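Local structure of cellulose binding protein (Clavibacter michiganensis, 4JJO) at residues M1-H9 / F90-V100; R32-E41 / G75-A83. The protein is the two-domain expansin module at the C-terminal end of a longer predicted endoglucanase, and probably binds polysaccharide and loosens plant cell walls. All blocks are in the same frame, centred on the assembly; numbering follows the deposited sequence.

Contact 1: M1-H9 / F90-V100; sequences MTTHGRATH and FNAGIIPISYV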
loop_
_atom_site.group_PDB
_atom_site.type_symbol
_atom_site.label_atom_id
_atom_site.label_comp_id
_atom_site.label_asym_id
_atom_site.label_seq_id
_atom_site.Cartn_x
_atom_site.Cartn_y
_atom_site.Cartn_z
ATOM N N MET A 1 -15.579 -11.274 -1.637
ATOM C CA MET A 1 -15.213 -12.584 -1.032
ATOM C C MET A 1 -14.860 -12.390 0.434
ATOM O O MET A 1 -13.894 -11.700 0.764
ATOM C CB MET A 1 -14.035 -13.197 -1.790
ATOM C CG MET A 1 -13.486 -14.464 -1.161
ATOM S SD MET A 1 -12.242 -14.134 0.102
ATOM C CE MET A 1 -12.515 -15.518 1.203
ATOM N N THR A 2 -15.648 -13.002 1.313
ATOM C CA THR A 2 -15.496 -12.790 2.746
ATOM C C THR A 2 -14.617 -13.851 3.388
ATOM O O THR A 2 -14.845 -15.049 3.220
ATOM C CB THR A 2 -16.856 -12.793 3.462
ATOM O OG1 THR A 2 -17.693 -11.770 2.908
ATOM C CG2 THR A 2 -16.674 -12.545 4.950
ATOM N N THR A 3 -13.616 -13.394 4.135
ATOM C CA THR A 3 -12.739 -14.284 4.875
ATOM C C THR A 3 -13.154 -14.298 6.335
ATOM O O THR A 3 -13.357 -13.247 6.943
ATOM C CB THR A 3 -11.274 -13.832 4.795
ATOM O OG1 THR A 3 -10.810 -13.942 3.444
ATOM C CG2 THR A 3 -10.404 -14.693 5.695
ATOM N N HIS A 4 -13.285 -15.495 6.893
ATOM C CA HIS A 4 -13.596 -15.647 8.304
ATOM C C HIS A 4 -12.370 -16.132 9.056
ATOM O O HIS A 4 -11.704 -17.081 8.640
ATOM C CB HIS A 4 -14.755 -16.619 8.499
ATOM C CG HIS A 4 -16.055 -16.119 7.952
ATOM N ND1 HIS A 4 -16.944 -15.384 8.703
ATOM C CD2 HIS A 4 -16.613 -16.244 6.723
ATOM C CE1 HIS A 4 -17.997 -15.075 7.964
ATOM N NE2 HIS A 4 -17.818 -15.587 6.758
ATOM N N GLY A 5 -12.072 -15.465 10.162
ATOM C CA GLY A 5 -10.892 -15.784 10.939
ATOM C C GLY A 5 -10.856 -15.045 12.258
ATOM O O GLY A 5 -11.865 -14.943 12.954
ATOM N N ARG A 6 -9.687 -14.511 12.591
ATOM C CA ARG A 6 -9.460 -13.930 13.906
ATOM C C ARG A 6 -8.486 -12.768 13.829
ATOM O O ARG A 6 -7.759 -12.620 12.847
ATOM C CB ARG A 6 -8.903 -15.002 14.840
ATOM C CG ARG A 6 -7.623 -15.649 14.322
ATOM C CD ARG A 6 -7.326 -16.965 15.026
ATOM N NE ARG A 6 -6.015 -17.492 14.663
ATOM C CZ ARG A 6 -5.803 -18.445 13.760
ATOM N NH1 ARG A 6 -6.813 -19.007 13.107
ATOM N NH2 ARG A 6 -4.565 -18.846 13.510
ATOM N N ALA A 7 -8.477 -11.939 14.867
ATOM C CA ALA A 7 -7.518 -10.845 14.948
ATOM C C ALA A 7 -6.857 -10.784 16.314
ATOM O O ALA A 7 -7.503 -10.984 17.342
ATOM C CB ALA A 7 -8.195 -9.520 14.640
ATOM N N THR A 8 -5.553 -10.529 16.302
ATOM C CA THR A 8 -4.819 -10.128 17.492
ATOM C C THR A 8 -4.396 -8.686 17.240
ATOM O O THR A 8 -4.798 -8.095 16.238
ATOM C CB THR A 8 -3.587 -11.021 17.736
ATOM O OG1 THR A 8 -2.842 -11.157 16.521
ATOM C CG2 THR A 8 -4.013 -12.405 18.223
ATOM N N HIS A 9 -3.599 -8.105 18.130
ATOM C CA HIS A 9 -3.167 -6.726 17.921
ATOM C C HIS A 9 -1.673 -6.514 18.125
ATOM O O HIS A 9 -1.020 -7.260 18.853
ATOM C CB HIS A 9 -3.955 -5.771 18.820
ATOM C CG HIS A 9 -3.878 -6.102 20.277
ATOM N ND1 HIS A 9 -2.806 -5.741 21.068
ATOM C CD2 HIS A 9 -4.745 -6.746 21.090
ATOM C CE1 HIS A 9 -3.017 -6.153 22.303
ATOM N NE2 HIS A 9 -4.187 -6.766 22.346
ATOM N N PHE A 90 -10.052 -4.409 24.550
ATOM C CA PHE A 90 -8.602 -4.429 24.393
ATOM C C PHE A 90 -7.948 -5.603 25.123
ATOM O O PHE A 90 -6.954 -6.153 24.646
ATOM C CB PHE A 90 -8.001 -3.108 24.880
ATOM C CG PHE A 90 -6.548 -2.949 24.548
ATOM C CD1 PHE A 90 -6.114 -3.027 23.233
ATOM C CD2 PHE A 90 -5.615 -2.710 25.546
ATOM C CE1 PHE A 90 -4.777 -2.878 22.919
ATOM C CE2 PHE A 90 -4.276 -2.559 25.238
ATOM C CZ PHE A 90 -3.857 -2.643 23.923
ATOM N N ASN A 91 -8.498 -5.992 26.270
ATOM C CA ASN A 91 -7.917 -7.086 27.046
ATOM C C ASN A 91 -8.436 -8.459 26.627
ATOM O O ASN A 91 -8.192 -9.455 27.308
ATOM C CB ASN A 91 -8.165 -6.883 28.541
ATOM C CG ASN A 91 -6.921 -7.140 29.379
ATOM O OD1 ASN A 91 -5.950 -7.738 28.908
ATOM N ND2 ASN A 91 -6.948 -6.696 30.626
ATOM N N ALA A 92 -9.149 -8.506 25.507
ATOM C CA ALA A 92 -9.669 -9.762 24.982
ATOM C C ALA A 92 -8.537 -10.649 24.477
ATOM O O ALA A 92 -8.613 -11.874 24.579
ATOM C CB ALA A 92 -10.667 -9.496 23.868
ATOM N N GLY A 93 -7.494 -10.030 23.930
ATOM C CA GLY A 93 -6.367 -10.768 23.391
ATOM C C GLY A 93 -6.598 -11.152 21.943
ATOM O O GLY A 93 -5.833 -10.778 21.053
ATOM N N ILE A 94 -7.668 -11.900 21.707
ATOM C CA ILE A 94 -8.004 -12.350 20.368
ATOM C C ILE A 94 -9.513 -12.299 20.173
ATOM O O ILE A 94 -10.274 -12.602 21.092
ATOM C CB ILE A 94 -7.498 -13.782 20.131
ATOM C CG1 ILE A 94 -7.778 -14.217 18.696
ATOM C CG2 ILE A 94 -8.156 -14.741 21.098
ATOM C CD1 ILE A 94 -7.091 -15.491 18.315
ATOM N N ILE A 95 -9.939 -11.903 18.978
ATOM C CA ILE A 95 -11.360 -11.802 18.663
ATOM C C ILE A 95 -11.663 -12.441 17.320
ATOM O O ILE A 95 -10.833 -12.416 16.415
ATOM C CB ILE A 95 -11.829 -10.336 18.612
ATOM C CG1 ILE A 95 -10.918 -9.523 17.690
ATOM C CG2 ILE A 95 -11.852 -9.747 20.007
ATOM C CD1 ILE A 95 -11.421 -8.127 17.399
ATOM N N PRO A 96 -12.865 -13.018 17.185
ATOM C CA PRO A 96 -13.282 -13.537 15.882
ATOM C C PRO A 96 -13.695 -12.394 14.970
ATOM O O PRO A 96 -14.309 -11.427 15.430
ATOM C CB PRO A 96 -14.479 -14.424 16.225
ATOM C CG PRO A 96 -15.035 -13.851 17.465
ATOM C CD PRO A 96 -13.906 -13.191 18.212
ATOM N N ILE A 97 -13.355 -12.501 13.692
ATOM C CA ILE A 97 -13.654 -11.453 12.731
ATOM C C ILE A 97 -14.049 -12.052 11.392
ATOM O O ILE A 97 -13.836 -13.240 11.137
ATOM C CB ILE A 97 -12.431 -10.542 12.488
ATOM C CG1 ILE A 97 -11.264 -11.364 11.941
ATOM C CG2 ILE A 97 -12.014 -9.837 13.770
ATOM C CD1 ILE A 97 -10.178 -10.537 11.302
ATOM N N SER A 98 -14.649 -11.222 10.547
ATOM C CA SER A 98 -14.785 -11.524 9.133
ATOM C C SER A 98 -14.312 -10.288 8.379
ATOM O O SER A 98 -14.435 -9.171 8.883
ATOM C CB SER A 98 -16.234 -11.850 8.777
ATOM O OG SER A 98 -17.029 -10.679 8.784
ATOM N N TYR A 99 -13.754 -10.466 7.189
ATOM C CA TYR A 99 -13.294 -9.304 6.436
ATOM C C TYR A 99 -13.315 -9.468 4.925
ATOM O O TYR A 99 -13.307 -10.577 4.391
ATOM C CB TYR A 99 -11.896 -8.862 6.892
ATOM C CG TYR A 99 -10.800 -9.894 6.740
ATOM C CD1 TYR A 99 -9.977 -9.898 5.625
ATOM C CD2 TYR A 99 -10.570 -10.847 7.727
ATOM C CE1 TYR A 99 -8.963 -10.825 5.486
ATOM C CE2 TYR A 99 -9.556 -11.780 7.597
ATOM C CZ TYR A 99 -8.755 -11.763 6.474
ATOM O OH TYR A 99 -7.746 -12.690 6.337
ATOM N N VAL A 100 -13.356 -8.324 4.256
ATOM C CA VAL A 100 -13.297 -8.253 2.805
ATOM C C VAL A 100 -12.290 -7.191 2.411
ATOM O O VAL A 100 -12.039 -6.252 3.167
ATOM C CB VAL A 100 -14.657 -7.857 2.196
ATOM C CG1 VAL A 100 -15.674 -8.967 2.376
ATOM C CG2 VAL A 100 -15.154 -6.555 2.812
HETATM O O HOH W 1 -11.474 -11.543 2.349
HETATM O O HOH W 2 -16.440 -14.669 11.684
HETATM O O HOH W 3 -3.261 -9.562 20.893
#
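Tyr99 O takes two donors: Thr3 N, which reaches it in the carbonyl plane over 2.8 Å in a nearly straight bond, and a water. Tyr99 N returns a bond to Thr3 O, making the two an antiparallel hydrogen-bonded pair. The same water donates to Met1 O and accepts from Thr3 OG1, tying the chain start to the strand. Threonine serves both polar and apolar needs here, since its CB rides over one face of the Tyr99 ring, 3.8 Å from the centroid, while CG2 lies 3.4 Å from Tyr99 OH. With CG set between backbone N and carbonyl carbon (chi1 60°), the ring runs alongside Thr3, and its hydroxyl goes on to Glu41. Two further hydrogen-bonded pairs, Gly5 with Ile97 and Ala7 with Ile95, complete the antiparallel pairing of the first and last strands of what its family marks as a double-psi beta-barrel. Gly5 O receives Ile97 N from 45° above the carbonyl plane. Ile97 bends back over the neighbouring backbone, CD1 lying 3.5 Å from Arg6 O, and its other branch, CG2, meets Ala7 CB at 3.9 Å; small Ala7 fits this buried face. On the opposite face the aliphatic part of Arg6 crosses Ile94, with CD 3.6 Å from Ile94 CD1. Farther along, the His9 and Phe90 rings form an offset stack, centroids 4.7 Å apart and planes at 27°.

Contact 2: R32-E41 / G75-A83; sequences RMYVAVSSPE and GHLDLSEEA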
loop_
_atom_site.group_PDB
_atom_site.type_symbol
_atom_site.label_atom_id
_atom_site.label_comp_id
_atom_site.label_asym_id
_atom_site.label_seq_id
_atom_site.Cartn_x
_atom_site.Cartn_y
_atom_site.Cartn_z
ATOM N N ARG A 32 -4.546 5.736 12.683
ATOM C CA ARG A 32 -3.972 4.571 13.353
ATOM C C ARG A 32 -4.726 3.292 13.014
ATOM O O ARG A 32 -4.688 2.322 13.771
ATOM C CB ARG A 32 -3.952 4.775 14.869
ATOM C CG ARG A 32 -3.058 5.912 15.314
ATOM C CD ARG A 32 -1.715 5.787 14.639
ATOM N NE ARG A 32 -0.706 6.689 15.187
ATOM C CZ ARG A 32 0.017 7.541 14.465
ATOM N NH1 ARG A 32 -0.144 7.631 13.153
ATOM N NH2 ARG A 32 0.911 8.317 15.057
ATOM N N MET A 33 -5.400 3.292 11.871
ATOM C CA MET A 33 -6.155 2.127 11.431
ATOM C C MET A 33 -5.375 1.400 10.345
ATOM O O MET A 33 -5.431 1.761 9.169
ATOM C CB MET A 33 -7.530 2.543 10.912
ATOM C CG MET A 33 -8.409 3.209 11.962
ATOM S SD MET A 33 -8.793 2.121 13.351
ATOM C CE MET A 33 -9.666 3.243 14.436
ATOM N N TYR A 34 -4.635 0.380 10.759
ATOM C CA TYR A 34 -3.808 -0.387 9.839
ATOM C C TYR A 34 -3.753 -1.839 10.279
ATOM O O TYR A 34 -4.269 -2.191 11.340
ATOM C CB TYR A 34 -2.398 0.200 9.763
ATOM C CG TYR A 34 -1.687 0.296 11.095
ATOM C CD1 TYR A 34 -0.909 -0.750 11.565
ATOM C CD2 TYR A 34 -1.780 1.443 11.871
ATOM C CE1 TYR A 34 -0.253 -0.662 12.778
ATOM C CE2 TYR A 34 -1.127 1.542 13.081
ATOM C CZ TYR A 34 -0.364 0.488 13.529
ATOM O OH TYR A 34 0.286 0.584 14.737
ATOM N N VAL A 35 -3.122 -2.679 9.468
ATOM C CA VAL A 35 -3.127 -4.113 9.719
ATOM C C VAL A 35 -1.937 -4.796 9.065
ATOM O O VAL A 35 -1.450 -4.358 8.021
ATOM C CB VAL A 35 -4.424 -4.751 9.181
ATOM C CG1 VAL A 35 -4.513 -4.577 7.671
ATOM C CG2 VAL A 35 -4.507 -6.219 9.564
ATOM N N ALA A 36 -1.464 -5.864 9.702
ATOM C CA ALA A 36 -0.470 -6.743 9.114
ATOM C C ALA A 36 -1.170 -8.026 8.691
ATOM O O ALA A 36 -1.941 -8.602 9.459
ATOM C CB ALA A 36 0.627 -7.046 10.108
ATOM N N VAL A 37 -0.905 -8.469 7.468
ATOM C CA VAL A 37 -1.596 -9.629 6.919
ATOM C C VAL A 37 -0.642 -10.795 6.699
ATOM O O VAL A 37 0.570 -10.609 6.598
ATOM C CB VAL A 37 -2.295 -9.290 5.588
ATOM C CG1 VAL A 37 -3.395 -8.260 5.813
ATOM C CG2 VAL A 37 -1.289 -8.790 4.558
ATOM N N SER A 38 -1.199 -11.998 6.618
ATOM C CA SER A 38 -0.397 -13.200 6.444
ATOM C C SER A 38 0.404 -13.119 5.149
ATOM O O SER A 38 0.063 -12.360 4.239
ATOM C CB SER A 38 -1.284 -14.446 6.443
ATOM O OG SER A 38 -2.192 -14.422 5.358
ATOM N N SER A 39 1.472 -13.905 5.071
ATOM C CA SER A 39 2.375 -13.845 3.931
ATOM C C SER A 39 1.663 -14.109 2.606
ATOM O O SER A 39 1.928 -13.421 1.626
ATOM C CB SER A 39 3.543 -14.812 4.121
ATOM O OG SER A 39 4.381 -14.381 5.180
ATOM N N PRO A 40 0.759 -15.104 2.569
ATOM C CA PRO A 40 0.008 -15.341 1.329
ATOM C C PRO A 40 -0.889 -14.166 0.934
ATOM O O PRO A 40 -1.035 -13.868 -0.250
ATOM C CB PRO A 40 -0.842 -16.574 1.661
ATOM C CG PRO A 40 -0.115 -17.253 2.762
ATOM C CD PRO A 40 0.496 -16.149 3.574
ATOM N N GLU A 41 -1.485 -13.510 1.922
ATOM C CA GLU A 41 -2.353 -12.368 1.660
ATOM C C GLU A 41 -1.540 -11.110 1.365
ATOM O O GLU A 41 -2.004 -10.221 0.650
ATOM C CB GLU A 41 -3.300 -12.139 2.842
ATOM C CG GLU A 41 -4.305 -13.269 3.042
ATOM C CD GLU A 41 -5.174 -13.082 4.268
ATOM O OE1 GLU A 41 -6.255 -12.471 4.140
ATOM O OE2 GLU A 41 -4.784 -13.558 5.354
ATOM N N GLY A 75 -6.473 -15.621 7.167
ATOM C CA GLY A 75 -7.651 -15.368 7.980
ATOM C C GLY A 75 -7.319 -14.722 9.315
ATOM O O GLY A 75 -8.205 -14.235 10.014
ATOM N N HIS A 76 -6.038 -14.713 9.665
ATOM C CA HIS A 76 -5.594 -14.144 10.934
ATOM C C HIS A 76 -4.932 -12.789 10.712
ATOM O O HIS A 76 -3.815 -12.709 10.201
ATOM C CB HIS A 76 -4.627 -15.103 11.632
ATOM C CG HIS A 76 -4.020 -14.552 12.885
ATOM N ND1 HIS A 76 -3.114 -15.264 13.647
ATOM C CD2 HIS A 76 -4.180 -13.363 13.510
ATOM C CE1 HIS A 76 -2.750 -14.538 14.685
ATOM N NE2 HIS A 76 -3.379 -13.379 14.629
ATOM N N LEU A 77 -5.631 -11.728 11.099
ATOM C CA LEU A 77 -5.109 -10.375 10.968
ATOM C C LEU A 77 -4.408 -9.930 12.241
ATOM O O LEU A 77 -4.824 -10.268 13.347
ATOM C CB LEU A 77 -6.236 -9.385 10.668
ATOM C CG LEU A 77 -7.055 -9.536 9.386
ATOM C CD1 LEU A 77 -8.082 -8.417 9.321
ATOM C CD2 LEU A 77 -6.168 -9.519 8.156
ATOM N N ASP A 78 -3.338 -9.161 12.077
ATOM C CA ASP A 78 -2.691 -8.500 13.199
ATOM C C ASP A 78 -3.056 -7.023 13.119
ATOM O O ASP A 78 -2.438 -6.256 12.385
ATOM C CB ASP A 78 -1.174 -8.698 13.141
ATOM C CG ASP A 78 -0.545 -8.830 14.516
ATOM O OD1 ASP A 78 -1.291 -8.905 15.513
ATOM O OD2 ASP A 78 0.703 -8.873 14.596
ATOM N N LEU A 79 -4.079 -6.634 13.873
ATOM C CA LEU A 79 -4.625 -5.286 13.793
ATOM C C LEU A 79 -3.828 -4.309 14.634
ATOM O O LEU A 79 -3.202 -4.692 15.618
ATOM C CB LEU A 79 -6.075 -5.272 14.279
ATOM C CG LEU A 79 -7.112 -6.001 13.429
ATOM C CD1 LEU A 79 -8.435 -6.051 14.171
ATOM C CD2 LEU A 79 -7.280 -5.316 12.085
ATOM N N SER A 80 -3.852 -3.041 14.238
ATOM C CA SER A 80 -3.348 -1.981 15.093
ATOM C C SER A 80 -4.142 -2.032 16.388
ATOM O O SER A 80 -5.308 -2.432 16.391
ATOM C CB SER A 80 -3.534 -0.617 14.430
ATOM O OG SER A 80 -4.904 -0.361 14.177
ATOM N N GLU A 81 -3.512 -1.639 17.486
ATOM C CA GLU A 81 -4.201 -1.596 18.766
ATOM C C GLU A 81 -5.496 -0.807 18.634
ATOM O O GLU A 81 -6.519 -1.176 19.211
ATOM C CB GLU A 81 -3.304 -0.966 19.834
ATOM C CG GLU A 81 -2.118 -1.830 20.234
ATOM C CD GLU A 81 -1.212 -1.149 21.240
ATOM O OE1 GLU A 81 -1.270 0.094 21.361
ATOM O OE2 GLU A 81 -0.438 -1.861 21.912
ATOM N N GLU A 82 -5.454 0.268 17.854
ATOM C CA GLU A 82 -6.595 1.168 17.733
ATOM C C GLU A 82 -7.759 0.529 16.980
ATOM O O GLU A 82 -8.920 0.709 17.354
ATOM C CB GLU A 82 -6.174 2.474 17.056
ATOM C CG GLU A 82 -5.267 3.350 17.919
ATOM C CD GLU A 82 -3.802 2.936 17.853
ATOM O OE1 GLU A 82 -3.468 2.031 17.058
ATOM O OE2 GLU A 82 -2.983 3.519 18.594
ATOM N N ALA A 83 -7.449 -0.209 15.921
ATOM C CA ALA A 83 -8.474 -0.927 15.177
ATOM C C ALA A 83 -9.061 -2.040 16.040
ATOM O O ALA A 83 -10.271 -2.264 16.048
ATOM C CB ALA A 83 -7.898 -1.498 13.891
HETATM O O HOH W 4 -3.956 -12.176 7.409
#
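Ser80 OG donates to Arg32 O in the carbonyl plane, over 2.7 Å, and accepts from Ala83 N, capping the helix that begins just after it. A serine suits this N-cap because it is short: its CB sits over the centre of the Tyr34 ring, 3.4 Å from the centroid, in a CH-pi contact. Tyr34 OH is held in turn by Leu12 N. Next to this tight corner, Ala36 and Asp78 form an antiparallel hydrogen-bonded pair, bonded in both directions, within the family's double-psi beta-barrel. Val35 sends CG2, anti to its backbone N, across to Leu77 CB at 3.8 Å, and branched aliphatic residues fill that buried face; on the other face Ala36 CB meets Asp78 CB. At the far end the backbones diverge and Glu41 bridges them. Its OE2 takes Ser38 OG on the anti lone pair at 2.7 Å, Gly75 N from above the carboxylate plane at 3.2 Å, and a water that also joins Ser38 N to His76 O. The partly exposed side is looser: Arg32 CB lies 3.5 Å from Glu82 CD, yet Arg32 NE and Glu82 OE2 remain 5.2 Å apart, and the guanidinium turns instead to Pro29 O. Strand 34-38 has strand 59-69 beside it, strand 76-80 has strand 3-10 running parallel to it, Leu52 of strand 51-56 backs Val35 and Leu77, and helix 81-87 rests Ala83 on Val63.

In the fold
Contact 2 is nested within the chain loop that contact 1 closes, and their centres lie about 9 Å apart in one six-stranded sheet. Strands 3-10 and 76-80 join them directly, with Thr8 O 2.9 Å from Leu79 N in a probable hydrogen bond. A side-chain bridge crosses elsewhere: Tyr99 OH of contact 1 lies 2.7 Å from Glu41 OE1 of contact 2, so Glu41 ties the two contacts together through both of its oxygens. Thr8 OG1 is also hydrogen-bonded to Asp78 OD1 and His76 NE2. These two belong to a His-Leu-Asp sequence resembling the His-Phe-Asp motif of expansins, consistent with a place near the polysaccharide-binding groove, although this crystal form is ligand-free.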